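PDB 2NRQ: RNA-binding protein from Sulfolobus solfataricus, which is of unknown biochemical function: its archaeal family resembles RNA-binding proteins in structure, yet is thought unlikely to bind RNA. Local coordinates for residues A[24-28]-A[55-59]; A[75-80]-A[111-115]; A[95-101]-A[121-127]. Numbering follows the deposited sequence.

Contact 1: A[24-28]-A[55-59]; sequences VNTIE and ILEYR
Y58 reaches from strand 52-60 to helix 20-30 and overlaps I27 and the tip of E28, in an alpha+beta fold whose helices pack on an antiparallel sheet. The segments run nearly parallel: the axes of helix 24-28 and strand 55-59 differ by 14° and approach to 11.2 Å. V24 lies opposite L56 (CA-CA 8.3 Å) and E28 opposite Y58 (CA-CA 9.4 Å). Strand alternation sends L56 and Y58 toward the helix, while one helical turn, closed by E28 N to V24 O at 2.7 Å, places V24, I27 and E28 against them. L56 (chi1 t, chi2 p) touches both V24 and I27, its CD2 lying 4.2 Å from V24 CG2 and 4.4 Å from I27 CD1. I27, chi1 m and chi2 t, brings CG2 to 4.1 Å from Y58 CE2. Tyrosine suits position 58 because its ring adds to the apolar layer while its hydroxyl reaches a polar partner. The E28 carboxylate also forms a salt bridge with K40 of strand 39-46, so its charge is balanced at this largely buried interface. With Y58 at chi1 m, its OH donates to E28 OE2 at 2.6 Å, near the ring plane.

Contact 2: A[75-80]-A[111-115]; sequences KIETSE and RLVLK
I76 and E77, extended, lead into helix 78-85, E77 at its N-cap position; the helix start packs on 111-115 in the loop joining helix 103-109 to strand 121-126 of this alpha+beta fold. I76 lies opposite L112 (CA-CA 5.5 Å) and E80 opposite V113 (CA-CA 6.4 Å). E77 (chi1 p, chi2 t) accepts at OE1 a hydrogen bond from NH1 of R111, long enough to span the gap: 2.7 Å, N-H...O angle 151°, a salt bridge near the guanidinium plane. L112 (chi1 m, chi2 t) points toward 75-80, its CD1 4.2 Å from I76 CB and 4.1 Å from K75 CB. E80 (chi1 and chi2 m) sets OE1 3.5 Å from V113 CG1, but its carboxylate makes no hydrogen bond across the segments, OE2 being 3.7 Å from L114 N. Backbone hydrogen bonds pair R111 with Y105, V113 with D102 and K115 with R100; I76 O accepts from R145 NH1, and K75 meets F30 by cation-pi. Charge thus stays on the partly exposed side while apolar I76-L112 packing is buried.

Contact 3: A[95-101]-A[121-127]; sequences SKLYLRF and IKCIISF
An antiparallel strand pair in the central sheet of this alpha+beta fold joins strand 96-101 to strand 121-126, which next pairs with strand 7-14. Their axes approach to 4.4 Å with directions 164° apart. L97-I125, L99-C123 and F101-I121 are hydrogen-bonded pairs; L99 N to C123 O and C123 N to L99 O both measure 2.8 Å. Alternating with them, K96-S126, Y98-I124 and R100-K122 are non-hydrogen-bonded pairs. Beyond the strand ends, F127 N donates to S95 O at 2.8 Å. L97, L99, F101, I121, C123 and I125 share the buried face, where apolar side chains suit the packing: L99 CD1 lies 4.2 Å from I125 CD1. On the other, partly exposed face, R100 NH2 and K122 NZ come within 3.7 Å, held by salt bridges to D118 OD1, which offset part of their repulsion. There Y98, chi1 m, offers its ring to a CH-pi contact, I124 CG2 being 4.1 Å from the ring centroid. C123 makes a sulfur-aromatic contact at the edge of the F101 ring, SG 3.8 Å from F101 CD2.

All three contacts belong to one layered unit of helices and sheet. Contacts 1 and 3 reach the same sheet, their centres 15 Å apart; strand 7-14 runs between strands 52-60 and 121-126, and on the helix side I27 CD1 of contact 1 meets I121 CD1 of contact 3 at 3.8 Å. Contact 2 continues this apolar layer past F101, whose CD1 lies 3.4 Å from L112 CD2 and whose CE1 lies 3.5 Å from L114 CD1; K115 N to R100 O, 2.8 Å, is a probable hydrogen bond. Contacts 2 and 3 interleave along the chain, whereas contacts 1 and 2 follow in series, their nearest atoms about 7 Å apart.

Contact 1: A[24-28]-A[55-59]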
loop_
_atom_site.group_PDB
_atom_site.type_symbol
_atom_site.label_atom_id
_atom_site.label_comp_id
_atom_site.label_asym_id
_atom_site.label_seq_id
_atom_site.Cartn_x
_atom_site.Cartn_y
_atom_site.Cartn_z
ATOM N N VAL A 24 -1.135 -3.167 12.521
ATOM C CA VAL A 24 -1.771 -1.852 12.598
ATOM C C VAL A 24 -0.756 -0.797 12.978
ATOM O O VAL A 24 -0.621 0.220 12.294
ATOM C CB VAL A 24 -2.907 -1.821 13.669
ATOM C CG1 VAL A 24 -3.487 -0.407 13.786
ATOM C CG2 VAL A 24 -4.002 -2.808 13.298
ATOM N N ASN A 25 -0.051 -1.046 14.081
ATOM C CA ASN A 25 0.946 -0.098 14.554
ATOM C C ASN A 25 1.997 0.120 13.498
ATOM O O ASN A 25 2.354 1.267 13.199
ATOM C CB ASN A 25 1.612 -0.586 15.829
ATOM C CG ASN A 25 0.625 -0.804 16.952
ATOM O OD1 ASN A 25 -0.369 -0.079 17.070
ATOM N ND2 ASN A 25 0.899 -1.799 17.799
ATOM N N THR A 26 2.483 -0.978 12.921
ATOM C CA THR A 26 3.494 -0.871 11.884
ATOM C C THR A 26 2.992 0.039 10.774
ATOM O O THR A 26 3.664 1.007 10.407
ATOM C CB THR A 26 3.859 -2.246 11.277
ATOM O OG1 THR A 26 4.466 -3.068 12.276
ATOM C CG2 THR A 26 4.845 -2.078 10.125
ATOM N N ILE A 27 1.809 -0.256 10.245
ATOM C CA ILE A 27 1.268 0.560 9.160
ATOM C C ILE A 27 0.989 2.012 9.548
ATOM O O ILE A 27 1.373 2.938 8.833
ATOM C CB ILE A 27 -0.009 -0.073 8.574
ATOM C CG1 ILE A 27 0.333 -1.439 7.963
ATOM C CG2 ILE A 27 -0.616 0.852 7.541
ATOM C CD1 ILE A 27 -0.798 -2.099 7.219
ATOM N N GLU A 28 0.338 2.223 10.684
ATOM C CA GLU A 28 0.031 3.587 11.098
ATOM C C GLU A 28 1.307 4.381 11.403
ATOM O O GLU A 28 1.335 5.611 11.283
ATOM C CB GLU A 28 -0.922 3.571 12.295
ATOM C CG GLU A 28 -2.153 2.752 12.008
ATOM C CD GLU A 28 -3.282 2.965 12.988
ATOM O OE1 GLU A 28 -3.040 2.954 14.211
ATOM O OE2 GLU A 28 -4.425 3.132 12.522
ATOM N N ILE A 55 -10.577 -7.060 7.873
ATOM C CA ILE A 55 -10.284 -6.182 6.764
ATOM C C ILE A 55 -9.965 -4.812 7.300
ATOM O O ILE A 55 -10.818 -4.140 7.867
ATOM C CB ILE A 55 -11.475 -6.095 5.785
ATOM C CG1 ILE A 55 -12.051 -7.494 5.549
ATOM C CG2 ILE A 55 -11.010 -5.493 4.464
ATOM C CD1 ILE A 55 -13.016 -7.584 4.406
ATOM N N LEU A 56 -8.718 -4.408 7.121
ATOM C CA LEU A 56 -8.248 -3.119 7.587
ATOM C C LEU A 56 -8.052 -2.215 6.383
ATOM O O LEU A 56 -7.381 -2.594 5.435
ATOM C CB LEU A 56 -6.929 -3.309 8.337
ATOM C CG LEU A 56 -6.075 -2.085 8.629
ATOM C CD1 LEU A 56 -6.765 -1.189 9.629
ATOM C CD2 LEU A 56 -4.719 -2.556 9.150
ATOM N N GLU A 57 -8.644 -1.024 6.420
ATOM C CA GLU A 57 -8.530 -0.083 5.307
ATOM C C GLU A 57 -8.220 1.341 5.741
ATOM O O GLU A 57 -8.528 1.756 6.855
ATOM C CB GLU A 57 -9.817 -0.079 4.505
ATOM C CG GLU A 57 -10.169 -1.420 3.920
ATOM C CD GLU A 57 -11.628 -1.494 3.517
ATOM O OE1 GLU A 57 -12.473 -1.353 4.418
ATOM O OE2 GLU A 57 -11.937 -1.685 2.316
ATOM N N TYR A 58 -7.594 2.085 4.846
ATOM C CA TYR A 58 -7.260 3.481 5.091
ATOM C C TYR A 58 -7.532 4.200 3.794
ATOM O O TYR A 58 -7.051 3.790 2.731
ATOM C CB TYR A 58 -5.794 3.643 5.449
ATOM C CG TYR A 58 -5.427 3.085 6.795
ATOM C CD1 TYR A 58 -5.539 3.864 7.950
ATOM C CD2 TYR A 58 -4.981 1.761 6.923
ATOM C CE1 TYR A 58 -5.215 3.335 9.197
ATOM C CE2 TYR A 58 -4.659 1.238 8.158
ATOM C CZ TYR A 58 -4.773 2.028 9.286
ATOM O OH TYR A 58 -4.400 1.518 10.499
ATOM N N ARG A 59 -8.319 5.261 3.870
ATOM C CA ARG A 59 -8.635 6.016 2.680
ATOM C C ARG A 59 -7.938 7.348 2.778
ATOM O O ARG A 59 -7.861 7.940 3.844
ATOM C CB ARG A 59 -10.140 6.231 2.547
ATOM C CG ARG A 59 -10.573 6.401 1.114
ATOM C CD ARG A 59 -11.394 7.648 0.902
#

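Contact 2: A[75-80]-A[111-115]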
loop_
_atom_site.group_PDB
_atom_site.type_symbol
_atom_site.label_atom_id
_atom_site.label_comp_id
_atom_site.label_asym_id
_atom_site.label_seq_id
_atom_site.Cartn_x
_atom_site.Cartn_y
_atom_site.Cartn_z
ATOM N N LYS A 75 10.150 6.044 0.373
ATOM C CA LYS A 75 10.475 4.978 1.306
ATOM C C LYS A 75 10.911 3.713 0.598
ATOM O O LYS A 75 11.744 2.966 1.106
ATOM C CB LYS A 75 9.268 4.662 2.177
ATOM C CG LYS A 75 8.880 5.761 3.145
ATOM C CD LYS A 75 9.325 5.442 4.557
ATOM C CE LYS A 75 8.564 6.289 5.555
ATOM N NZ LYS A 75 8.840 5.873 6.953
ATOM N N ILE A 76 10.347 3.464 -0.575
ATOM C CA ILE A 76 10.698 2.260 -1.315
ATOM C C ILE A 76 12.142 2.310 -1.831
ATOM O O ILE A 76 12.636 3.369 -2.226
ATOM C CB ILE A 76 9.738 2.055 -2.504
ATOM C CG1 ILE A 76 9.900 0.646 -3.060
ATOM C CG2 ILE A 76 10.016 3.089 -3.584
ATOM C CD1 ILE A 76 8.937 0.327 -4.178
ATOM N N GLU A 77 12.823 1.166 -1.811
ATOM C CA GLU A 77 14.192 1.095 -2.311
ATOM C C GLU A 77 14.148 1.169 -3.845
ATOM O O GLU A 77 13.172 0.728 -4.464
ATOM C CB GLU A 77 14.859 -0.193 -1.831
ATOM C CG GLU A 77 13.972 -1.422 -1.892
ATOM C CD GLU A 77 14.571 -2.613 -1.156
ATOM O OE1 GLU A 77 14.869 -2.479 0.053
ATOM O OE2 GLU A 77 14.739 -3.685 -1.783
ATOM N N THR A 78 15.188 1.741 -4.450
ATOM C CA THR A 78 15.253 1.916 -5.905
ATOM C C THR A 78 15.031 0.624 -6.686
ATOM O O THR A 78 14.414 0.617 -7.755
ATOM C CB THR A 78 16.605 2.510 -6.328
ATOM O OG1 THR A 78 17.245 3.113 -5.196
ATOM C CG2 THR A 78 16.395 3.564 -7.402
ATOM N N SER A 79 15.556 -0.467 -6.146
ATOM C CA SER A 79 15.424 -1.781 -6.751
ATOM C C SER A 79 13.944 -2.066 -7.033
ATOM O O SER A 79 13.532 -2.195 -8.189
ATOM C CB SER A 79 16.003 -2.818 -5.790
ATOM O OG SER A 79 16.034 -4.098 -6.375
ATOM N N GLU A 80 13.148 -2.131 -5.968
ATOM C CA GLU A 80 11.710 -2.386 -6.065
ATOM C C GLU A 80 10.975 -1.361 -6.933
ATOM O O GLU A 80 10.008 -1.704 -7.622
ATOM C CB GLU A 80 11.089 -2.408 -4.662
ATOM C CG GLU A 80 11.782 -3.350 -3.674
ATOM C CD GLU A 80 11.624 -4.825 -4.019
ATOM O OE1 GLU A 80 12.281 -5.660 -3.364
ATOM O OE2 GLU A 80 10.849 -5.159 -4.933
ATOM N N ARG A 111 10.301 -2.454 5.546
ATOM C CA ARG A 111 10.746 -2.369 4.164
ATOM C C ARG A 111 9.677 -2.751 3.149
ATOM O O ARG A 111 9.050 -3.807 3.247
ATOM C CB ARG A 111 11.983 -3.245 3.974
ATOM C CG ARG A 111 12.833 -2.859 2.781
ATOM C CD ARG A 111 14.282 -3.219 3.037
ATOM N NE ARG A 111 14.467 -4.658 3.167
ATOM C CZ ARG A 111 14.541 -5.490 2.135
ATOM N NH1 ARG A 111 14.449 -5.025 0.892
ATOM N NH2 ARG A 111 14.701 -6.792 2.347
ATOM N N LEU A 112 9.477 -1.873 2.174
ATOM C CA LEU A 112 8.492 -2.088 1.130
ATOM C C LEU A 112 9.046 -2.980 0.038
ATOM O O LEU A 112 9.870 -2.556 -0.756
ATOM C CB LEU A 112 8.076 -0.754 0.523
ATOM C CG LEU A 112 7.181 0.140 1.367
ATOM C CD1 LEU A 112 7.064 1.521 0.716
ATOM C CD2 LEU A 112 5.817 -0.527 1.507
ATOM N N VAL A 113 8.585 -4.217 -0.002
ATOM C CA VAL A 113 9.037 -5.165 -1.009
ATOM C C VAL A 113 7.828 -5.717 -1.744
ATOM O O VAL A 113 6.986 -6.385 -1.150
ATOM C CB VAL A 113 9.814 -6.328 -0.357
ATOM C CG1 VAL A 113 10.064 -7.420 -1.370
ATOM C CG2 VAL A 113 11.120 -5.821 0.208
ATOM N N LEU A 114 7.732 -5.423 -3.035
ATOM C CA LEU A 114 6.614 -5.911 -3.825
ATOM C C LEU A 114 6.436 -7.414 -3.632
ATOM O O LEU A 114 7.404 -8.150 -3.438
ATOM C CB LEU A 114 6.847 -5.595 -5.298
ATOM C CG LEU A 114 6.077 -4.412 -5.898
ATOM C CD1 LEU A 114 6.116 -3.219 -4.975
ATOM C CD2 LEU A 114 6.686 -4.062 -7.264
ATOM N N LYS A 115 5.190 -7.866 -3.665
ATOM C CA LYS A 115 4.874 -9.283 -3.501
ATOM C C LYS A 115 3.712 -9.580 -4.430
ATOM O O LYS A 115 3.077 -8.665 -4.949
ATOM C CB LYS A 115 4.483 -9.575 -2.047
ATOM C CG LYS A 115 4.182 -11.037 -1.728
ATOM C CD LYS A 115 3.832 -11.197 -0.246
ATOM C CE LYS A 115 3.724 -12.663 0.188
ATOM N NZ LYS A 115 2.568 -13.375 -0.426
#

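Contact 3: A[95-101]-A[121-127]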
loop_
_atom_site.group_PDB
_atom_site.type_symbol
_atom_site.label_atom_id
_atom_site.label_comp_id
_atom_site.label_asym_id
_atom_site.label_seq_id
_atom_site.Cartn_x
_atom_site.Cartn_y
_atom_site.Cartn_z
ATOM N N SER A 95 -7.400 3.551 -14.346
ATOM C CA SER A 95 -6.474 4.630 -14.025
ATOM C C SER A 95 -5.851 4.466 -12.639
ATOM O O SER A 95 -5.174 5.371 -12.135
ATOM C CB SER A 95 -7.188 5.979 -14.116
ATOM O OG SER A 95 -6.244 7.038 -14.171
ATOM N N LYS A 96 -6.079 3.311 -12.023
ATOM C CA LYS A 96 -5.525 3.060 -10.704
ATOM C C LYS A 96 -4.394 2.043 -10.747
ATOM O O LYS A 96 -4.454 1.053 -11.467
ATOM C CB LYS A 96 -6.629 2.619 -9.736
ATOM C CG LYS A 96 -7.545 1.553 -10.264
ATOM C CD LYS A 96 -8.655 1.240 -9.266
ATOM C CE LYS A 96 -9.626 2.411 -9.091
ATOM N NZ LYS A 96 -10.898 1.992 -8.403
ATOM N N LEU A 97 -3.349 2.331 -9.982
ATOM C CA LEU A 97 -2.159 1.499 -9.887
ATOM C C LEU A 97 -2.247 0.674 -8.612
ATOM O O LEU A 97 -2.460 1.229 -7.534
ATOM C CB LEU A 97 -0.915 2.389 -9.828
ATOM C CG LEU A 97 0.440 1.701 -9.627
ATOM C CD1 LEU A 97 0.829 0.953 -10.895
ATOM C CD2 LEU A 97 1.511 2.743 -9.273
ATOM N N TYR A 98 -2.078 -0.640 -8.732
ATOM C CA TYR A 98 -2.140 -1.519 -7.577
ATOM C C TYR A 98 -0.746 -1.955 -7.158
ATOM O O TYR A 98 -0.070 -2.672 -7.885
ATOM C CB TYR A 98 -2.976 -2.760 -7.889
ATOM C CG TYR A 98 -4.437 -2.478 -8.137
ATOM C CD1 TYR A 98 -5.411 -2.887 -7.226
ATOM C CD2 TYR A 98 -4.852 -1.792 -9.281
ATOM C CE1 TYR A 98 -6.766 -2.619 -7.444
ATOM C CE2 TYR A 98 -6.200 -1.521 -9.510
ATOM C CZ TYR A 98 -7.150 -1.939 -8.586
ATOM O OH TYR A 98 -8.484 -1.682 -8.815
ATOM N N LEU A 99 -0.312 -1.527 -5.983
ATOM C CA LEU A 99 0.994 -1.922 -5.496
ATOM C C LEU A 99 0.807 -2.847 -4.305
ATOM O O LEU A 99 0.379 -2.405 -3.242
ATOM C CB LEU A 99 1.787 -0.695 -5.061
ATOM C CG LEU A 99 1.814 0.504 -6.006
ATOM C CD1 LEU A 99 2.680 1.594 -5.398
ATOM C CD2 LEU A 99 2.347 0.083 -7.359
ATOM N N ARG A 100 1.110 -4.131 -4.474
ATOM C CA ARG A 100 0.961 -5.076 -3.376
ATOM C C ARG A 100 2.275 -5.309 -2.644
ATOM O O ARG A 100 3.199 -5.893 -3.191
ATOM C CB ARG A 100 0.391 -6.409 -3.866
ATOM C CG ARG A 100 0.648 -6.742 -5.296
ATOM C CD ARG A 100 -0.562 -6.423 -6.157
ATOM N NE ARG A 100 -1.708 -7.231 -5.771
ATOM C CZ ARG A 100 -2.857 -7.279 -6.437
ATOM N NH1 ARG A 100 -3.024 -6.566 -7.539
ATOM N NH2 ARG A 100 -3.844 -8.045 -5.995
ATOM N N PHE A 101 2.348 -4.854 -1.398
ATOM C CA PHE A 101 3.564 -4.997 -0.604
ATOM C C PHE A 101 3.556 -6.202 0.322
ATOM O O PHE A 101 2.499 -6.700 0.714
ATOM C CB PHE A 101 3.807 -3.720 0.192
ATOM C CG PHE A 101 4.117 -2.533 -0.672
ATOM C CD1 PHE A 101 5.369 -2.403 -1.272
ATOM C CD2 PHE A 101 3.145 -1.575 -0.934
ATOM C CE1 PHE A 101 5.647 -1.336 -2.121
ATOM C CE2 PHE A 101 3.409 -0.500 -1.786
ATOM C CZ PHE A 101 4.665 -0.381 -2.381
ATOM N N ILE A 121 -0.098 -6.138 1.828
ATOM C CA ILE A 121 -0.584 -4.825 2.246
ATOM C C ILE A 121 -0.770 -4.139 0.901
ATOM O O ILE A 121 0.199 -3.747 0.261
ATOM C CB ILE A 121 0.457 -4.032 3.050
ATOM C CG1 ILE A 121 0.679 -4.692 4.413
ATOM C CG2 ILE A 121 -0.018 -2.593 3.219
ATOM C CD1 ILE A 121 1.812 -4.078 5.210
ATOM N N LYS A 122 -2.014 -4.003 0.472
ATOM C CA LYS A 122 -2.301 -3.428 -0.830
ATOM C C LYS A 122 -2.479 -1.909 -0.859
ATOM O O LYS A 122 -3.277 -1.345 -0.108
ATOM C CB LYS A 122 -3.544 -4.113 -1.395
ATOM C CG LYS A 122 -3.707 -3.979 -2.882
ATOM C CD LYS A 122 -4.950 -4.696 -3.344
ATOM C CE LYS A 122 -4.846 -6.187 -3.101
ATOM N NZ LYS A 122 -6.143 -6.879 -3.342
ATOM N N CYS A 123 -1.729 -1.249 -1.735
ATOM C CA CYS A 123 -1.828 0.195 -1.874
ATOM C C CYS A 123 -2.310 0.526 -3.273
ATOM O O CYS A 123 -1.598 0.325 -4.243
ATOM C CB CYS A 123 -0.477 0.837 -1.629
ATOM S SG CYS A 123 0.160 0.542 0.020
ATOM N N ILE A 124 -3.527 1.041 -3.367
ATOM C CA ILE A 124 -4.128 1.382 -4.649
ATOM C C ILE A 124 -4.199 2.879 -4.863
ATOM O O ILE A 124 -4.894 3.571 -4.130
ATOM C CB ILE A 124 -5.559 0.817 -4.750
ATOM C CG1 ILE A 124 -5.522 -0.703 -4.553
ATOM C CG2 ILE A 124 -6.187 1.187 -6.097
ATOM C CD1 ILE A 124 -6.868 -1.323 -4.338
ATOM N N ILE A 125 -3.488 3.364 -5.879
ATOM C CA ILE A 125 -3.477 4.781 -6.218
ATOM C C ILE A 125 -4.324 5.044 -7.463
ATOM O O ILE A 125 -4.292 4.277 -8.422
ATOM C CB ILE A 125 -2.045 5.287 -6.486
ATOM C CG1 ILE A 125 -1.210 5.226 -5.206
ATOM C CG2 ILE A 125 -2.085 6.714 -6.991
ATOM C CD1 ILE A 125 -0.830 3.842 -4.806
ATOM N N SER A 126 -5.084 6.133 -7.443
ATOM C CA SER A 126 -5.924 6.482 -8.577
ATOM C C SER A 126 -5.410 7.766 -9.216
ATOM O O SER A 126 -5.250 8.788 -8.551
ATOM C CB SER A 126 -7.362 6.668 -8.119
ATOM O OG SER A 126 -7.688 5.682 -7.159
ATOM N N PHE A 127 -5.136 7.700 -10.511
ATOM C CA PHE A 127 -4.640 8.849 -11.251
ATOM C C PHE A 127 -5.736 9.297 -12.195
ATOM O O PHE A 127 -6.671 8.549 -12.474
ATOM C CB PHE A 127 -3.408 8.454 -12.073
ATOM C CG PHE A 127 -2.215 8.073 -11.241
ATOM C CD1 PHE A 127 -1.371 9.048 -10.725
ATOM C CD2 PHE A 127 -1.943 6.740 -10.964
ATOM C CE1 PHE A 127 -0.269 8.701 -9.940
ATOM C CE2 PHE A 127 -0.843 6.382 -10.177
ATOM C CZ PHE A 127 -0.005 7.365 -9.665
#